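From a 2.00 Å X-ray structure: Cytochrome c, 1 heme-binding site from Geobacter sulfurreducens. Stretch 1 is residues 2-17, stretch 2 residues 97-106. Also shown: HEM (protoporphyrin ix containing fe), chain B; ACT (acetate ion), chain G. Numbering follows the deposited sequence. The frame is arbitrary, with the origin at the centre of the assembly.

Stretch 1 (2-17) EVTYRKDIKPIFDVRC
Stretch 2 97-106: RNLAVFKAWV

Two helices distant in sequence can be joined without a single hydrogen bond between them, provided that their side chains interdigitate closely, and this cytochrome c offers a compact example. Stretch 1 begins extended at Val-3 (phi/psi -91/128) and Thr-4 (-130/166), then runs as a helix from Tyr-5 to Arg-16, with a wider pi-type turn at 5-9 and a kink at Pro-11, whose nitrogen has no hydrogen to give to the preceding turn. Its start is held by Thr-4 (chi1 p), whose OG1 caps Lys-7 N at 3.1 Å, while Thr-4 N donates to Asp-8 OD2 at 2.9 Å. Stretch 2 is regular helix throughout. The axes approach to 9.8 Å and run at 136°, closer to antiparallel than parallel, so stretch 1 is met broadly in reverse order, though not strictly: Ile-12 CA lies 7.7 Å from Asn-98 CA, Asp-8 CA 7.1 Å from Val-101 CA, Ile-9 CA 6.9 Å from Phe-102 CA, and Val-3 CA 5.3 Å from Trp-105 CA. Together the surfaces bury 585 Å².

Along stretch 2, Arg-97 stays out of the contact, and Asn-98 (chi1 m, chi2 -31°) opens it. Its OD1 lies 3.4 Å from Ile-12 CD1, a packing contact, and its ND2 is 4.0 Å from Arg-16 CD. An amide is compatible with this partly exposed place, where ND2 is hydrogen-bonded elsewhere in the structure. Leu-99 points away and Ala-100 is out of reach.

One turn on from Asn-98, Val-101 (chi1 t) points toward stretch 1 and serves several neighbours with one methyl: its CG1 lies 3.8 Å from Asp-8 CB, 3.8 Å from Ile-9 CD1, 3.9 Å from Ile-12 CD1 and 4.0 Å from Val-3 CG1. A short branched side chain fills this space between the backbones.

Phe-102 leaves its backbone sideways, but chi1 m and chi2 88° bring its ring end nearer. Ile-9 (m, m) sets CD1 over one face, 3.9 Å from the centroid of the Phe-102 ring and only 9° off its normal; Ile-12 (m, t) meets the ring edge, with CG2 4.0 Å from Phe-102 CE1. The flat, buried ring thus offers apolar surface in two directions.

Lys-103 points away, whereas Ala-104 points toward stretch 1 and receives Val-3 (chi1 t), with Val-3 CG2 3.7 Å from Ala-104 CB. The small side chain accompanies the close backbone approach here.

Trp-105 (chi1 t, chi2 59°) gives the largest covered area, 94 Å². Ile-9 CG1 sits over its five-membered ring, 3.8 Å from the centroid and 3.5 Å from Trp-105 CG, so Ile-9 lies over a face of both aromatic rings, CD1 over Phe-102 and CG1 over Trp-105. Val-3 O approaches the indole edge at 3.8 Å from Trp-105 CD1, and Tyr-5 (chi1 t, chi2 80°) brings CD1 to 4.2 Å from Trp-105 CZ2. Trp-105 NE1 is hydrogen-bonded elsewhere in the structure, so the one polar atom of this buried side chain is satisfied. Val-106 lies beyond reach.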

# COMPACT_ATOMS: atom_id res chain seq x y z
N GLU A 2 -7.70 2.05 -18.22
CA GLU A 2 -7.73 1.70 -16.79
C GLU A 2 -6.38 1.30 -16.22
O GLU A 2 -5.58 0.65 -16.87
CB GLU A 2 -8.70 0.54 -16.49
N VAL A 3 -6.20 1.67 -14.96
CA VAL A 3 -4.94 1.53 -14.26
C VAL A 3 -4.94 0.18 -13.57
O VAL A 3 -5.89 -0.15 -12.83
CB VAL A 3 -4.81 2.63 -13.23
CG1 VAL A 3 -3.53 2.43 -12.37
CG2 VAL A 3 -4.78 3.96 -13.92
N THR A 4 -3.87 -0.58 -13.81
CA THR A 4 -3.79 -1.95 -13.35
C THR A 4 -2.48 -2.26 -12.62
O THR A 4 -1.51 -1.51 -12.69
CB THR A 4 -3.93 -2.96 -14.51
OG1 THR A 4 -2.73 -2.96 -15.29
CG2 THR A 4 -5.16 -2.63 -15.39
N TYR A 5 -2.47 -3.38 -11.93
CA TYR A 5 -1.30 -3.80 -11.16
C TYR A 5 -0.14 -4.06 -12.10
O TYR A 5 0.95 -3.56 -11.88
CB TYR A 5 -1.64 -5.05 -10.35
CG TYR A 5 -0.45 -5.61 -9.64
CD1 TYR A 5 -0.02 -5.04 -8.46
CD2 TYR A 5 0.23 -6.69 -10.15
CE1 TYR A 5 1.08 -5.53 -7.80
CE2 TYR A 5 1.33 -7.19 -9.49
CZ TYR A 5 1.75 -6.60 -8.33
OH TYR A 5 2.82 -7.08 -7.65
N ARG A 6 -0.38 -4.82 -13.17
CA ARG A 6 0.69 -5.20 -14.08
C ARG A 6 1.27 -4.00 -14.84
O ARG A 6 2.47 -3.91 -15.04
CB ARG A 6 0.21 -6.24 -15.09
CG ARG A 6 0.06 -7.62 -14.52
CD ARG A 6 -0.63 -8.54 -15.47
NE ARG A 6 -2.02 -8.15 -15.58
CZ ARG A 6 -2.89 -8.67 -16.43
NH1 ARG A 6 -2.49 -9.62 -17.28
NH2 ARG A 6 -4.14 -8.25 -16.41
N LYS A 7 0.41 -3.08 -15.28
CA LYS A 7 0.85 -2.03 -16.18
C LYS A 7 1.39 -0.81 -15.43
O LYS A 7 2.36 -0.20 -15.88
CB LYS A 7 -0.28 -1.63 -17.13
N ASP A 8 0.83 -0.53 -14.26
CA ASP A 8 1.06 0.74 -13.58
C ASP A 8 1.57 0.66 -12.13
O ASP A 8 2.38 1.50 -11.70
CB ASP A 8 -0.23 1.53 -13.60
CG ASP A 8 -0.87 1.58 -14.99
OD1 ASP A 8 -0.37 2.31 -15.85
OD2 ASP A 8 -1.87 0.87 -15.24
N ILE A 9 1.08 -0.28 -11.34
CA ILE A 9 1.48 -0.32 -9.94
C ILE A 9 2.81 -1.04 -9.76
O ILE A 9 3.71 -0.53 -9.11
CB ILE A 9 0.38 -0.93 -9.06
CG1 ILE A 9 -0.83 0.00 -9.06
CG2 ILE A 9 0.86 -1.19 -7.62
CD1 ILE A 9 -0.57 1.43 -8.57
N LYS A 10 2.95 -2.22 -10.34
CA LYS A 10 4.14 -3.03 -10.08
C LYS A 10 5.46 -2.33 -10.49
O LYS A 10 6.43 -2.36 -9.74
CB LYS A 10 3.99 -4.40 -10.75
CG LYS A 10 5.23 -5.22 -10.84
CD LYS A 10 4.92 -6.56 -11.50
CE LYS A 10 6.17 -7.42 -11.66
NZ LYS A 10 6.96 -7.51 -10.38
N PRO A 11 5.49 -1.67 -11.65
CA PRO A 11 6.68 -0.89 -11.99
C PRO A 11 7.07 0.12 -10.89
O PRO A 11 8.24 0.18 -10.54
CB PRO A 11 6.26 -0.16 -13.28
CG PRO A 11 5.24 -1.03 -13.88
CD PRO A 11 4.46 -1.57 -12.70
N ILE A 12 6.10 0.86 -10.33
CA ILE A 12 6.38 1.80 -9.25
C ILE A 12 6.83 1.05 -8.00
O ILE A 12 7.86 1.36 -7.41
CB ILE A 12 5.13 2.68 -8.88
CG1 ILE A 12 4.72 3.54 -10.08
CG2 ILE A 12 5.42 3.56 -7.70
CD1 ILE A 12 3.38 4.17 -9.95
N PHE A 13 6.04 0.05 -7.60
CA PHE A 13 6.33 -0.69 -6.39
C PHE A 13 7.72 -1.30 -6.43
O PHE A 13 8.44 -1.24 -5.44
CB PHE A 13 5.28 -1.78 -6.15
CG PHE A 13 5.42 -2.42 -4.82
CD1 PHE A 13 6.29 -3.49 -4.64
CD2 PHE A 13 4.73 -1.93 -3.73
CE1 PHE A 13 6.46 -4.07 -3.39
CE2 PHE A 13 4.89 -2.50 -2.47
CZ PHE A 13 5.78 -3.58 -2.31
N ASP A 14 8.09 -1.91 -7.56
CA ASP A 14 9.42 -2.53 -7.68
C ASP A 14 10.57 -1.58 -7.42
O ASP A 14 11.60 -2.00 -6.90
CB ASP A 14 9.59 -3.21 -9.05
CG ASP A 14 8.78 -4.51 -9.15
OD1 ASP A 14 8.29 -4.97 -8.10
OD2 ASP A 14 8.64 -5.09 -10.25
N VAL A 15 10.42 -0.32 -7.79
CA VAL A 15 11.42 0.69 -7.54
C VAL A 15 11.31 1.22 -6.11
O VAL A 15 12.28 1.20 -5.36
CB VAL A 15 11.30 1.92 -8.51
CG1 VAL A 15 12.23 3.05 -8.08
CG2 VAL A 15 11.62 1.53 -9.90
N ARG A 16 10.13 1.70 -5.75
CA ARG A 16 9.98 2.56 -4.59
C ARG A 16 9.67 1.88 -3.26
O ARG A 16 9.77 2.53 -2.21
CB ARG A 16 8.91 3.61 -4.90
CG ARG A 16 9.22 4.36 -6.20
CD ARG A 16 8.81 5.80 -6.13
NE ARG A 16 9.84 6.66 -5.53
CZ ARG A 16 10.86 7.22 -6.20
NH1 ARG A 16 11.02 7.04 -7.51
NH2 ARG A 16 11.71 7.99 -5.56
N CYS A 17 9.32 0.59 -3.29
CA CYS A 17 8.74 -0.07 -2.12
C CYS A 17 9.34 -1.46 -1.83
O CYS A 17 9.45 -1.85 -0.68
CB CYS A 17 7.23 -0.25 -2.31
SG CYS A 17 6.35 1.15 -3.01
N ARG A 97 2.27 12.53 -8.43
CA ARG A 97 1.97 11.76 -9.65
C ARG A 97 1.77 10.30 -9.28
O ARG A 97 0.79 9.67 -9.68
CB ARG A 97 3.10 11.87 -10.69
CG ARG A 97 3.22 13.22 -11.36
CD ARG A 97 4.03 13.12 -12.64
NE ARG A 97 5.40 12.72 -12.37
CZ ARG A 97 6.42 13.56 -12.15
NH1 ARG A 97 6.24 14.89 -12.16
NH2 ARG A 97 7.63 13.07 -11.92
N ASN A 98 2.67 9.76 -8.48
CA ASN A 98 2.57 8.35 -8.11
C ASN A 98 1.40 8.05 -7.18
O ASN A 98 0.77 6.99 -7.28
CB ASN A 98 3.91 7.84 -7.55
CG ASN A 98 4.95 7.64 -8.66
OD1 ASN A 98 4.60 7.33 -9.80
ND2 ASN A 98 6.22 7.84 -8.33
N LEU A 99 1.09 8.99 -6.29
CA LEU A 99 -0.06 8.83 -5.45
C LEU A 99 -1.30 8.76 -6.30
O LEU A 99 -2.26 8.08 -5.94
CB LEU A 99 -0.18 9.98 -4.46
CG LEU A 99 -1.44 9.96 -3.58
CD1 LEU A 99 -1.58 8.63 -2.80
CD2 LEU A 99 -1.45 11.15 -2.64
N ALA A 100 -1.29 9.48 -7.42
CA ALA A 100 -2.47 9.56 -8.25
C ALA A 100 -2.70 8.21 -8.95
O ALA A 100 -3.84 7.83 -9.16
CB ALA A 100 -2.36 10.71 -9.26
N VAL A 101 -1.62 7.50 -9.26
CA VAL A 101 -1.69 6.18 -9.87
C VAL A 101 -2.26 5.16 -8.87
O VAL A 101 -3.11 4.34 -9.23
CB VAL A 101 -0.30 5.72 -10.38
CG1 VAL A 101 -0.34 4.35 -11.02
CG2 VAL A 101 0.29 6.75 -11.39
N PHE A 102 -1.84 5.24 -7.62
CA PHE A 102 -2.39 4.33 -6.61
C PHE A 102 -3.88 4.59 -6.34
O PHE A 102 -4.63 3.65 -6.11
CB PHE A 102 -1.61 4.40 -5.29
CG PHE A 102 -0.36 3.56 -5.25
CD1 PHE A 102 0.84 4.08 -5.70
CD2 PHE A 102 -0.38 2.29 -4.73
CE1 PHE A 102 2.00 3.33 -5.65
CE2 PHE A 102 0.76 1.52 -4.67
CZ PHE A 102 1.96 2.04 -5.13
N LYS A 103 -4.32 5.85 -6.36
CA LYS A 103 -5.75 6.13 -6.10
C LYS A 103 -6.63 5.58 -7.23
O LYS A 103 -7.75 5.08 -7.01
CB LYS A 103 -6.01 7.62 -5.89
CG LYS A 103 -5.26 8.24 -4.70
CD LYS A 103 -5.94 9.50 -4.20
CE LYS A 103 -5.38 9.98 -2.86
NZ LYS A 103 -5.88 11.35 -2.53
N ALA A 104 -6.13 5.66 -8.45
CA ALA A 104 -6.85 5.12 -9.60
C ALA A 104 -6.93 3.61 -9.52
O ALA A 104 -7.94 3.01 -9.87
CB ALA A 104 -6.17 5.51 -10.88
N TRP A 105 -5.87 2.99 -9.06
CA TRP A 105 -5.84 1.54 -9.00
C TRP A 105 -6.79 1.04 -7.92
O TRP A 105 -7.55 0.10 -8.11
CB TRP A 105 -4.42 1.07 -8.71
CG TRP A 105 -4.31 -0.42 -8.55
CD1 TRP A 105 -4.65 -1.36 -9.47
CD2 TRP A 105 -3.84 -1.13 -7.40
NE1 TRP A 105 -4.43 -2.62 -8.96
CE2 TRP A 105 -3.92 -2.51 -7.70
CE3 TRP A 105 -3.35 -0.74 -6.16
CZ2 TRP A 105 -3.53 -3.49 -6.79
CZ3 TRP A 105 -2.95 -1.72 -5.26
CH2 TRP A 105 -3.05 -3.07 -5.58
N VAL A 106 -6.76 1.70 -6.78
CA VAL A 106 -7.50 1.21 -5.63
C VAL A 106 -9.00 1.36 -5.86
O VAL A 106 -9.76 0.51 -5.43
CB VAL A 106 -7.06 1.92 -4.35
CG1 VAL A 106 -8.00 1.59 -3.20
CG2 VAL A 106 -5.60 1.50 -3.99
CHA HEM B . 4.80 -0.57 6.62
CHB HEM B . 3.41 0.39 2.09
CHC HEM B . 7.95 1.73 1.20
CHD HEM B . 9.46 0.21 5.48
C1A HEM B . 4.04 -0.34 5.49
C2A HEM B . 2.61 -0.44 5.45
C3A HEM B . 2.21 -0.18 4.21
C4A HEM B . 3.38 0.10 3.42
CMA HEM B . 0.78 -0.18 3.66
CAA HEM B . 1.74 -0.79 6.67
CBA HEM B . 1.48 -2.29 6.84
CGA HEM B . 0.49 -2.45 7.97
O1A HEM B . -0.74 -2.29 7.78
O2A HEM B . 0.93 -2.73 9.10
C1B HEM B . 4.54 0.83 1.45
C2B HEM B . 4.58 1.31 0.11
C3B HEM B . 5.83 1.69 -0.15
C4B HEM B . 6.61 1.46 1.05
CMB HEM B . 3.34 1.29 -0.78
CAB HEM B . 6.40 2.30 -1.43
CBB HEM B . 5.71 3.33 -1.98
C1C HEM B . 8.74 1.39 2.26
C2C HEM B . 10.17 1.59 2.29
C3C HEM B . 10.61 1.15 3.48
C4C HEM B . 9.45 0.71 4.22
CMC HEM B . 10.98 2.14 1.09
CAC HEM B . 12.05 1.14 4.07
CBC HEM B . 12.94 2.12 3.78
C1D HEM B . 8.34 -0.18 6.16
C2D HEM B . 8.39 -0.76 7.48
C3D HEM B . 6.93 -1.02 7.84
C4D HEM B . 6.17 -0.55 6.70
CMD HEM B . 9.66 -1.07 8.30
CAD HEM B . 6.39 -1.63 9.14
CBD HEM B . 6.43 -0.61 10.27
CGD HEM B . 5.36 0.41 10.01
O1D HEM B . 4.14 0.11 10.04
O2D HEM B . 5.73 1.56 9.76
NA HEM B . 4.49 0.02 4.24
NB HEM B . 5.79 0.96 2.01
NC HEM B . 8.33 0.88 3.47
ND HEM B . 7.03 -0.07 5.73
FE HEM B . 6.40 0.43 3.77
C ACT G . 12.01 7.86 -1.86
O ACT G . 12.25 7.30 -0.76
OXT ACT G . 11.53 7.17 -2.80
CH3 ACT G . 12.27 9.32 -2.08